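Local structure of methane monooxygenase hydroxylase, MmoD (6D7K) at residues 14-18 / 27-31; 20-25 / 69-73. The protein acts as an inhibitory subunit that binds the hydroxylase of soluble methane monooxygenase and changes its structure. The contacts are given in a common frame with arbitrary orientation. Numbering follows the deposited sequence.

Contact 1: residues 14-18 / 27-31; sequences ASRIL and AFTVD
In the beta hairpin of strands 17-21 and 25-31, neighbours in an antiparallel sheet, the register sets Arg16 and Leu18 on opposite faces of the Phe28 ring. Ala14 and Ser15 approach as loop. Ile17 and Thr29 form a hydrogen-bonded pair (Ile17 N to Thr29 O and Thr29 N to Ile17 O, both 3.0 Å), Leu18 and Phe28 a non-hydrogen-bonded pair with CA atoms 4.6 Å apart. Phe28, chi1 m and chi2 83°, stands its ring between two neighbours. On one face Arg16, chi1 p and otherwise extended, lays its guanidinium flat, planes 16° apart and Arg16 CZ 3.5 Å from the Phe28 ring centroid, a stacked cation-pi pair. On the other Leu18 (t, p) makes a CH-pi contact, Leu18 CD1 lying 3.9 Å from that centroid. Toward the open end of the hairpin, a water accepts from Asp31 N (3.1 Å) and donates to Ser15 O (2.8 Å), while Ser15, chi1 p, gives its OG to the next carbonyl, Arg16 O, at 2.7 Å. Arg16 also forms a salt bridge with Glu39 of strand 36-42, and on the other face of the sheet Ile17 and Thr29 pack on Phe55 of helix 55-74, where Thr29 OG1 hydrogen-bonds Ser58.

Contact 2: residues 20-25 / 69-73; sequences HSDARY and FKRQD
Here an Asx turn, built on Asp22 in the connection of a beta hairpin, is tied by salt bridges and a tyrosine hydrogen bond to the C-terminal part of helix 55-74. Asp22 OD1 accepts from Arg24 N (3.0 Å) and Tyr25 N (2.7 Å), and Asp22 N donates to Tyr25 O at 3.0 Å, closing the hairpin tightly. With chi1 p, Asp22 leaves OD2 for two further donors: His20 NE2 at 2.9 Å, from a t rotamer, and Lys70 NZ at 2.6 Å, a salt bridge. Lys70 reaches it from the helix through chi1 m, two t torsions and a final m bend. One helical turn separates Phe69 from Asp73, with Asp73 N to Phe69 O at 2.9 Å. Asp73, chi1 m, holds OD2 2.6 Å from Tyr25 OH, which donates, and 3.1 Å from Arg24 NH2, a salt bridge with a weak hydrogen bond. The backbones stay well apart, the nearest CA atoms being those of Tyr25 and Lys70 at 9.3 Å, so side chains make the contact; Tyr25, chi1 m, rests CZ 3.8 Å from Phe69 CB. Arg42 of strand 36-42 hydrogen-bonds Tyr25 OH through NE and makes a cation-pi contact with Phe69, while Leu66, earlier on helix 55-74, packs against both His20 and Tyr25.

How the contacts relate
Small alpha-beta units can be held together by local and long-range closures used in combination, and the two contacts illustrate both. From the N terminus the chain enters strand 17-21, turns, and returns along 25-31; contact 1 closes that short loop at the open end of the hairpin, joining two neighbouring strands of the sheet. Contact 2 starts at the turn end and waits through strands 36-42 and 45-52 until helix 55-74 arrives, fastening the turn to the helix's C-terminal part. Their segments alternate along the sequence, so the closures cross. With centres about 19 Å apart, they share strand 17-21 and meet where Ala27 N lies 3.0 Å from His20 O, a probable hydrogen bond.

Contact 1: residues 14-18 / 27-31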
loop_
_atom_site.group_PDB
_atom_site.type_symbol
_atom_site.label_atom_id
_atom_site.label_comp_id
_atom_site.label_asym_id
_atom_site.label_seq_id
_atom_site.Cartn_x
_atom_site.Cartn_y
_atom_site.Cartn_z
ATOM N N ALA H 14 -24.574 -8.302 -27.819
ATOM C CA ALA H 14 -24.271 -8.694 -26.450
ATOM C C ALA H 14 -22.956 -8.108 -25.949
ATOM O O ALA H 14 -22.659 -8.198 -24.752
ATOM C CB ALA H 14 -24.217 -10.224 -26.342
ATOM N N SER H 15 -22.172 -7.507 -26.827
ATOM C CA SER H 15 -20.812 -7.160 -26.477
ATOM C C SER H 15 -20.780 -5.794 -25.803
ATOM O O SER H 15 -21.803 -5.134 -25.613
ATOM C CB SER H 15 -19.922 -7.195 -27.720
ATOM O OG SER H 15 -20.008 -5.987 -28.462
ATOM N N ARG H 16 -19.583 -5.388 -25.404
ATOM C CA ARG H 16 -19.327 -4.008 -25.069
ATOM C C ARG H 16 -19.122 -3.208 -26.351
ATOM O O ARG H 16 -18.882 -3.761 -27.431
ATOM C CB ARG H 16 -18.101 -3.905 -24.174
ATOM C CG ARG H 16 -16.860 -4.314 -24.865
ATOM C CD ARG H 16 -15.659 -4.127 -23.988
ATOM N NE ARG H 16 -14.427 -4.147 -24.775
ATOM C CZ ARG H 16 -13.221 -3.923 -24.267
ATOM N NH1 ARG H 16 -13.091 -3.666 -22.973
ATOM N NH2 ARG H 16 -12.148 -3.948 -25.054
ATOM N N ILE H 17 -19.189 -1.887 -26.217
ATOM C CA ILE H 17 -19.275 -0.976 -27.350
ATOM C C ILE H 17 -18.196 0.078 -27.182
ATOM O O ILE H 17 -18.031 0.623 -26.088
ATOM C CB ILE H 17 -20.676 -0.326 -27.426
ATOM C CG1 ILE H 17 -21.743 -1.381 -27.721
ATOM C CG2 ILE H 17 -20.729 0.821 -28.438
ATOM C CD1 ILE H 17 -21.779 -1.809 -29.149
ATOM N N LEU H 18 -17.458 0.363 -28.252
ATOM C CA LEU H 18 -16.406 1.374 -28.215
ATOM C C LEU H 18 -17.004 2.756 -28.450
ATOM O O LEU H 18 -17.522 3.031 -29.536
ATOM C CB LEU H 18 -15.353 1.075 -29.275
ATOM C CG LEU H 18 -14.307 2.176 -29.359
ATOM C CD1 LEU H 18 -13.308 1.993 -28.239
ATOM C CD2 LEU H 18 -13.627 2.149 -30.691
ATOM N N ALA H 27 -12.538 4.530 -24.668
ATOM C CA ALA H 27 -13.577 4.331 -23.660
ATOM C C ALA H 27 -14.600 3.319 -24.150
ATOM O O ALA H 27 -15.046 3.383 -25.297
ATOM C CB ALA H 27 -14.267 5.649 -23.302
ATOM N N PHE H 28 -14.967 2.386 -23.285
ATOM C CA PHE H 28 -15.955 1.374 -23.611
ATOM C C PHE H 28 -17.157 1.540 -22.693
ATOM O O PHE H 28 -17.053 2.122 -21.611
ATOM C CB PHE H 28 -15.371 -0.036 -23.481
ATOM C CG PHE H 28 -14.242 -0.320 -24.458
ATOM C CD1 PHE H 28 -12.931 0.073 -24.173
ATOM C CD2 PHE H 28 -14.493 -0.973 -25.662
ATOM C CE1 PHE H 28 -11.903 -0.184 -25.081
ATOM C CE2 PHE H 28 -13.469 -1.212 -26.569
ATOM C CZ PHE H 28 -12.176 -0.828 -26.276
ATOM N N THR H 29 -18.255 0.952 -23.090
ATOM C CA THR H 29 -19.476 0.907 -22.332
ATOM C C THR H 29 -20.251 -0.367 -22.586
ATOM O O THR H 29 -20.318 -0.828 -23.645
ATOM C CB THR H 29 -20.346 2.141 -22.511
ATOM O OG1 THR H 29 -21.352 2.108 -21.535
ATOM C CG2 THR H 29 -20.978 2.135 -23.759
ATOM N N VAL H 30 -20.821 -0.931 -21.556
ATOM C CA VAL H 30 -21.580 -2.129 -21.658
ATOM C C VAL H 30 -22.875 -2.029 -20.887
ATOM O O VAL H 30 -22.911 -1.499 -19.855
ATOM C CB VAL H 30 -20.756 -3.304 -21.178
ATOM C CG1 VAL H 30 -20.516 -3.219 -19.722
ATOM C CG2 VAL H 30 -21.424 -4.588 -21.468
ATOM N N ASP H 31 -23.942 -2.547 -21.464
ATOM C CA ASP H 31 -25.279 -2.582 -20.933
ATOM C C ASP H 31 -25.388 -3.718 -19.974
ATOM O O ASP H 31 -25.212 -4.826 -20.328
ATOM C CB ASP H 31 -26.198 -2.861 -22.094
ATOM C CG ASP H 31 -27.622 -2.575 -21.818
ATOM O OD1 ASP H 31 -27.997 -2.315 -20.692
ATOM O OD2 ASP H 31 -28.388 -2.606 -22.760
HETATM O O HOH W 1 -23.922 -4.068 -24.137
#

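Contact 2: residues 20-25 / 69-73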
loop_
_atom_site.group_PDB
_atom_site.type_symbol
_atom_site.label_atom_id
_atom_site.label_comp_id
_atom_site.label_asym_id
_atom_site.label_seq_id
_atom_site.Cartn_x
_atom_site.Cartn_y
_atom_site.Cartn_z
ATOM N N HIS H 20 -15.201 5.837 -27.500
ATOM C CA HIS H 20 -14.177 6.848 -27.764
ATOM C C HIS H 20 -12.880 6.174 -28.169
ATOM O O HIS H 20 -12.503 5.144 -27.608
ATOM C CB HIS H 20 -13.923 7.743 -26.551
ATOM C CG HIS H 20 -13.079 8.934 -26.855
ATOM N ND1 HIS H 20 -13.617 10.143 -27.237
ATOM C CD2 HIS H 20 -11.737 9.110 -26.830
ATOM C CE1 HIS H 20 -12.640 11.010 -27.445
ATOM N NE2 HIS H 20 -11.489 10.410 -27.196
ATOM N N SER H 21 -12.202 6.762 -29.148
ATOM C CA SER H 21 -10.928 6.233 -29.623
ATOM C C SER H 21 -10.175 7.373 -30.268
ATOM O O SER H 21 -10.643 7.932 -31.258
ATOM C CB SER H 21 -11.118 5.105 -30.612
ATOM O OG SER H 21 -9.924 4.349 -30.701
ATOM N N ASP H 22 -9.041 7.741 -29.693
ATOM C CA ASP H 22 -8.135 8.676 -30.333
ATOM C C ASP H 22 -6.714 8.176 -30.073
ATOM O O ASP H 22 -6.509 7.036 -29.635
ATOM C CB ASP H 22 -8.416 10.113 -29.865
ATOM C CG ASP H 22 -8.132 10.326 -28.388
ATOM O OD1 ASP H 22 -7.306 9.591 -27.797
ATOM O OD2 ASP H 22 -8.742 11.252 -27.811
ATOM N N ALA H 23 -5.718 9.018 -30.368
ATOM C CA ALA H 23 -4.336 8.535 -30.327
ATOM C C ALA H 23 -3.974 7.948 -28.966
ATOM O O ALA H 23 -3.174 7.009 -28.891
ATOM C CB ALA H 23 -3.368 9.660 -30.684
ATOM N N ARG H 24 -4.560 8.479 -27.888
ATOM C CA ARG H 24 -4.166 8.133 -26.536
ATOM C C ARG H 24 -5.275 7.542 -25.681
ATOM O O ARG H 24 -4.970 6.745 -24.795
ATOM C CB ARG H 24 -3.593 9.368 -25.815
ATOM C CG ARG H 24 -2.064 9.340 -25.674
ATOM C CD ARG H 24 -1.480 10.671 -25.174
ATOM N NE ARG H 24 -1.963 11.052 -23.847
ATOM C CZ ARG H 24 -1.280 10.884 -22.717
ATOM N NH1 ARG H 24 -0.074 10.336 -22.739
ATOM N NH2 ARG H 24 -1.808 11.261 -21.559
ATOM N N TYR H 25 -6.542 7.886 -25.904
ATOM C CA TYR H 25 -7.619 7.447 -25.021
ATOM C C TYR H 25 -8.584 6.508 -25.734
ATOM O O TYR H 25 -8.820 6.639 -26.933
ATOM C CB TYR H 25 -8.366 8.644 -24.454
ATOM C CG TYR H 25 -7.536 9.435 -23.461
ATOM C CD1 TYR H 25 -7.325 8.961 -22.161
ATOM C CD2 TYR H 25 -6.962 10.651 -23.814
ATOM C CE1 TYR H 25 -6.569 9.685 -21.241
ATOM C CE2 TYR H 25 -6.207 11.383 -22.899
ATOM C CZ TYR H 25 -6.011 10.895 -21.618
ATOM O OH TYR H 25 -5.250 11.611 -20.719
ATOM N N PHE H 69 -9.020 14.844 -18.183
ATOM C CA PHE H 69 -7.742 14.228 -18.522
ATOM C C PHE H 69 -6.971 15.048 -19.550
ATOM O O PHE H 69 -5.786 15.341 -19.362
ATOM C CB PHE H 69 -7.973 12.803 -19.024
ATOM C CG PHE H 69 -8.387 11.858 -17.945
ATOM C CD1 PHE H 69 -8.440 12.278 -16.633
ATOM C CD2 PHE H 69 -8.708 10.553 -18.226
ATOM C CE1 PHE H 69 -8.818 11.406 -15.622
ATOM C CE2 PHE H 69 -9.087 9.675 -17.213
ATOM C CZ PHE H 69 -9.140 10.101 -15.923
ATOM N N LYS H 70 -7.623 15.433 -20.646
ATOM C CA LYS H 70 -6.904 16.151 -21.700
ATOM C C LYS H 70 -6.385 17.498 -21.207
ATOM O O LYS H 70 -5.269 17.897 -21.553
ATOM C CB LYS H 70 -7.798 16.324 -22.932
ATOM C CG LYS H 70 -8.100 15.007 -23.630
ATOM C CD LYS H 70 -9.052 15.192 -24.791
ATOM C CE LYS H 70 -9.420 13.858 -25.423
ATOM N NZ LYS H 70 -8.398 13.404 -26.393
ATOM N N ARG H 71 -7.175 18.206 -20.395
ATOM C CA ARG H 71 -6.689 19.424 -19.752
ATOM C C ARG H 71 -5.443 19.155 -18.917
ATOM O O ARG H 71 -4.509 19.965 -18.906
ATOM C CB ARG H 71 -7.787 20.024 -18.876
ATOM C CG ARG H 71 -8.294 21.364 -19.344
ATOM C CD ARG H 71 -9.409 21.850 -18.447
ATOM N NE ARG H 71 -10.725 21.697 -19.064
ATOM C CZ ARG H 71 -11.313 22.640 -19.797
ATOM N NH1 ARG H 71 -10.686 23.794 -19.995
ATOM N NH2 ARG H 71 -12.524 22.433 -20.328
ATOM N N GLN H 72 -5.416 18.030 -18.198
ATOM C CA GLN H 72 -4.222 17.665 -17.446
ATOM C C GLN H 72 -3.037 17.498 -18.381
ATOM O O GLN H 72 -1.955 18.041 -18.135
ATOM C CB GLN H 72 -4.459 16.383 -16.633
ATOM C CG GLN H 72 -5.380 16.582 -15.426
ATOM C CD GLN H 72 -5.287 15.480 -14.370
ATOM O OE1 GLN H 72 -5.429 14.289 -14.671
ATOM N NE2 GLN H 72 -5.059 15.884 -13.117
ATOM N N ASP H 73 -3.228 16.758 -19.471
ATOM C CA ASP H 73 -2.158 16.587 -20.447
ATOM C C ASP H 73 -1.731 17.930 -21.032
ATOM O O ASP H 73 -0.545 18.268 -21.033
ATOM C CB ASP H 73 -2.612 15.624 -21.541
ATOM C CG ASP H 73 -3.108 14.304 -20.982
ATOM O OD1 ASP H 73 -2.745 13.973 -19.829
ATOM O OD2 ASP H 73 -3.861 13.601 -21.694
#